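Local coordinates for ribonucleoside-diphosphate reductase subunit beta (Clostridium botulinum, PDB 6ZJK), which carries a diiron centre and probably generates the radical that the catalytic subunit of ribonucleotide reductase needs to make deoxyribonucleotides, at residues F214-G222 with E329-L337. Sequence-based numbering, arbitrary orientation.
Sequences FFYTLARQG and EWIDGFSKL
The hydroxyl of Tyr-216 is hydrogen-bonded with Asn-235 ND2 and weakly with Phe-231 O, and Tyr-216 OH also lies 3.8 Å from Ser-335 CB. Both polar partners belong to helix 225-255, which thus fixes the far end of the ring. Ser-335 CB also sits 3.5 Å from Tyr-216 CE2, while Ile-331 CG2 meets the ring at its edge.

On the solvent side, Arg-220 lays its guanidinium flat on the indole of Trp-330. The planes differ by 6°. Arg-220 CZ stands 3.5 Å from the centroid of the five-membered ring, a cation-pi contact over the face. Further back, Arg-220 CD makes a CH-pi contact, 3.7 Å from the centroid of the six-membered ring. The arginine chain is extended, which spreads it along the indole. Ile-331 CG1 covers the opposite indole face.

The contact packs the last modelled helix, 330-334, across the end of helix 190-220, in the all-helical R2 fold. Helix 190-220 closes with a Schellman motif at Gly-222. A bound iron (III) ion lies about 12 Å from the side chain of Tyr-216.

Phe-334 has CG anti to its N (chi1 -168°), which carries the ring toward Tyr-216 and Ala-219. Its CD1 lies 3.9 Å from Tyr-216 CB, and the two aromatic planes are inclined at 53°. Ala-219 CB meets the ring edge, 3.9 Å from Phe-334 CZ. Lys-232 adds a cation-pi contact to this ring. Thr-217 OG1 approaches the indole edge, but its hydrogen bond goes to Ser-213 O.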
loop_
_atom_site.group_PDB
_atom_site.type_symbol
_atom_site.label_atom_id
_atom_site.label_comp_id
_atom_site.label_asym_id
_atom_site.label_seq_id
_atom_site.Cartn_x
_atom_site.Cartn_y
_atom_site.Cartn_z
ATOM N N PHE A 214 21.567 -16.847 5.571
ATOM C CA PHE A 214 21.690 -18.073 4.782
ATOM C C PHE A 214 22.073 -17.764 3.338
ATOM O O PHE A 214 23.022 -18.353 2.796
ATOM C CB PHE A 214 20.394 -18.891 4.828
ATOM C CG PHE A 214 20.393 -20.074 3.869
ATOM C CD1 PHE A 214 21.135 -21.210 4.166
ATOM C CD2 PHE A 214 19.661 -20.047 2.687
ATOM C CE1 PHE A 214 21.165 -22.298 3.296
ATOM C CE2 PHE A 214 19.676 -21.130 1.799
ATOM C CZ PHE A 214 20.432 -22.253 2.109
ATOM N N PHE A 215 21.337 -16.844 2.695
ATOM C CA PHE A 215 21.584 -16.546 1.289
ATOM C C PHE A 215 22.934 -15.875 1.095
ATOM O O PHE A 215 23.644 -16.186 0.129
ATOM C CB PHE A 215 20.428 -15.708 0.728
ATOM C CG PHE A 215 19.140 -16.457 0.737
ATOM C CD1 PHE A 215 18.897 -17.437 -0.213
ATOM C CD2 PHE A 215 18.219 -16.266 1.756
ATOM C CE1 PHE A 215 17.722 -18.181 -0.178
ATOM C CE2 PHE A 215 17.050 -17.000 1.803
ATOM C CZ PHE A 215 16.799 -17.962 0.835
ATOM N N TYR A 216 23.347 -15.017 2.049
ATOM C CA TYR A 216 24.689 -14.448 1.982
ATOM C C TYR A 216 25.757 -15.524 2.173
ATOM O O TYR A 216 26.812 -15.474 1.528
ATOM C CB TYR A 216 24.865 -13.334 3.030
ATOM C CG TYR A 216 23.905 -12.151 2.866
ATOM C CD1 TYR A 216 23.254 -11.913 1.649
ATOM C CD2 TYR A 216 23.667 -11.265 3.921
ATOM C CE1 TYR A 216 22.361 -10.852 1.492
ATOM C CE2 TYR A 216 22.773 -10.172 3.771
ATOM C CZ TYR A 216 22.132 -9.966 2.559
ATOM O OH TYR A 216 21.249 -8.888 2.404
ATOM N N THR A 217 25.504 -16.502 3.052
ATOM C CA THR A 217 26.469 -17.587 3.234
ATOM C C THR A 217 26.609 -18.417 1.962
ATOM O O THR A 217 27.719 -18.840 1.627
ATOM C CB THR A 217 26.095 -18.474 4.428
ATOM O OG1 THR A 217 26.242 -17.727 5.647
ATOM C CG2 THR A 217 27.001 -19.696 4.506
ATOM N N LEU A 218 25.501 -18.661 1.238
ATOM C CA LEU A 218 25.607 -19.363 -0.044
ATOM C C LEU A 218 26.428 -18.553 -1.038
ATOM O O LEU A 218 27.403 -19.058 -1.615
ATOM C CB LEU A 218 24.218 -19.655 -0.626
ATOM C CG LEU A 218 23.369 -20.786 -0.038
ATOM C CD1 LEU A 218 22.107 -20.993 -0.871
ATOM C CD2 LEU A 218 24.200 -22.068 0.048
ATOM N N ALA A 219 26.056 -17.273 -1.219
ATOM C CA ALA A 219 26.712 -16.393 -2.186
ATOM C C ALA A 219 28.176 -16.155 -1.860
ATOM O O ALA A 219 28.986 -15.952 -2.773
ATOM C CB ALA A 219 25.991 -15.046 -2.246
ATOM N N ARG A 220 28.541 -16.172 -0.573
ATOM C CA ARG A 220 29.946 -16.003 -0.217
ATOM C C ARG A 220 30.787 -17.142 -0.785
ATOM O O ARG A 220 31.985 -16.957 -1.040
ATOM C CB ARG A 220 30.120 -15.926 1.313
ATOM C CG ARG A 220 31.317 -15.059 1.815
ATOM C CD ARG A 220 31.583 -15.284 3.308
ATOM N NE ARG A 220 32.639 -14.429 3.865
ATOM C CZ ARG A 220 33.208 -14.638 5.042
ATOM N NH1 ARG A 220 32.842 -15.696 5.768
ATOM N NH2 ARG A 220 34.160 -13.813 5.490
ATOM N N GLN A 221 30.177 -18.316 -1.014
ATOM C CA GLN A 221 30.852 -19.464 -1.611
ATOM C C GLN A 221 30.714 -19.530 -3.124
ATOM O O GLN A 221 31.195 -20.496 -3.725
ATOM C CB GLN A 221 30.287 -20.791 -1.081
ATOM C CG GLN A 221 30.023 -20.872 0.399
ATOM C CD GLN A 221 29.284 -22.150 0.754
ATOM O OE1 GLN A 221 29.393 -23.143 0.053
ATOM N NE2 GLN A 221 28.437 -22.087 1.775
ATOM N N GLY A 222 30.027 -18.579 -3.750
ATOM C CA GLY A 222 29.841 -18.618 -5.188
ATOM C C GLY A 222 28.568 -19.289 -5.673
ATOM O O GLY A 222 28.439 -19.534 -6.879
ATOM N N GLU A 329 31.113 -10.600 11.503
ATOM C CA GLU A 329 31.273 -9.202 11.105
ATOM C C GLU A 329 31.242 -8.996 9.588
ATOM O O GLU A 329 30.904 -7.893 9.131
ATOM C CB GLU A 329 32.550 -8.619 11.717
ATOM C CG GLU A 329 32.581 -7.122 11.545
ATOM C CD GLU A 329 33.233 -6.401 12.695
ATOM O OE1 GLU A 329 33.324 -6.991 13.798
ATOM O OE2 GLU A 329 33.612 -5.225 12.499
ATOM N N TRP A 330 31.660 -10.013 8.825
ATOM C CA TRP A 330 31.738 -9.876 7.374
ATOM C C TRP A 330 30.390 -9.555 6.745
ATOM O O TRP A 330 30.361 -8.981 5.654
ATOM C CB TRP A 330 32.294 -11.161 6.748
ATOM C CG TRP A 330 31.411 -12.363 6.967
ATOM C CD1 TRP A 330 31.482 -13.264 8.004
ATOM C CD2 TRP A 330 30.325 -12.798 6.133
ATOM N NE1 TRP A 330 30.501 -14.225 7.861
ATOM C CE2 TRP A 330 29.781 -13.962 6.722
ATOM C CE3 TRP A 330 29.753 -12.310 4.952
ATOM C CZ2 TRP A 330 28.699 -14.651 6.165
ATOM C CZ3 TRP A 330 28.669 -13.007 4.390
ATOM C CH2 TRP A 330 28.157 -14.156 5.003
ATOM N N ILE A 331 29.281 -9.899 7.407
ATOM C CA ILE A 331 27.944 -9.697 6.843
ATOM C C ILE A 331 27.665 -8.218 6.573
ATOM O O ILE A 331 26.977 -7.865 5.601
ATOM C CB ILE A 331 26.880 -10.292 7.781
ATOM C CG1 ILE A 331 26.830 -11.807 7.661
ATOM C CG2 ILE A 331 25.498 -9.782 7.429
ATOM C CD1 ILE A 331 25.763 -12.420 8.539
ATOM N N ASP A 332 28.148 -7.330 7.447
ATOM C CA ASP A 332 27.765 -5.924 7.344
ATOM C C ASP A 332 28.236 -5.318 6.030
ATOM O O ASP A 332 27.460 -4.667 5.324
ATOM C CB ASP A 332 28.308 -5.136 8.540
ATOM C CG ASP A 332 27.636 -5.539 9.831
ATOM O OD1 ASP A 332 26.706 -6.383 9.762
ATOM O OD2 ASP A 332 27.994 -4.999 10.897
ATOM N N GLY A 333 29.493 -5.564 5.660
ATOM C CA GLY A 333 29.981 -5.072 4.382
ATOM C C GLY A 333 29.394 -5.849 3.212
ATOM O O GLY A 333 29.120 -5.278 2.154
ATOM N N PHE A 334 29.184 -7.158 3.392
ATOM C CA PHE A 334 28.693 -7.998 2.304
ATOM C C PHE A 334 27.282 -7.603 1.876
ATOM O O PHE A 334 26.975 -7.586 0.683
ATOM C CB PHE A 334 28.732 -9.470 2.724
ATOM C CG PHE A 334 28.522 -10.428 1.587
ATOM C CD1 PHE A 334 27.241 -10.825 1.220
ATOM C CD2 PHE A 334 29.611 -10.946 0.892
ATOM C CE1 PHE A 334 27.045 -11.715 0.167
ATOM C CE2 PHE A 334 29.422 -11.828 -0.168
ATOM C CZ PHE A 334 28.140 -12.226 -0.519
ATOM N N SER A 335 26.414 -7.270 2.832
ATOM C CA SER A 335 25.014 -6.977 2.546
ATOM C C SER A 335 24.800 -5.648 1.821
ATOM O O SER A 335 23.676 -5.380 1.384
ATOM C CB SER A 335 24.224 -6.982 3.852
ATOM O OG SER A 335 24.599 -5.872 4.673
ATOM N N LYS A 336 25.835 -4.823 1.677
ATOM C CA LYS A 336 25.681 -3.495 1.097
ATOM C C LYS A 336 25.664 -3.546 -0.426
ATOM O O LYS A 336 26.209 -4.460 -1.046
ATOM C CB LYS A 336 26.809 -2.577 1.562
ATOM C CG LYS A 336 26.423 -1.637 2.675
ATOM C CD LYS A 336 25.783 -2.369 3.844
ATOM C CE LYS A 336 25.540 -1.439 5.037
ATOM N NZ LYS A 336 25.075 -2.214 6.226
ATOM N N LEU A 337 24.992 -2.566 -1.025
ATOM C CA LEU A 337 24.937 -2.451 -2.478
ATOM C C LEU A 337 26.014 -1.507 -3.009
ATOM O O LEU A 337 26.768 -1.868 -3.917
ATOM C CB LEU A 337 23.552 -1.981 -2.923
ATOM C CG LEU A 337 22.477 -3.048 -2.722
ATOM C CD1 LEU A 337 21.089 -2.439 -2.667
ATOM C CD2 LEU A 337 22.572 -4.124 -3.806
#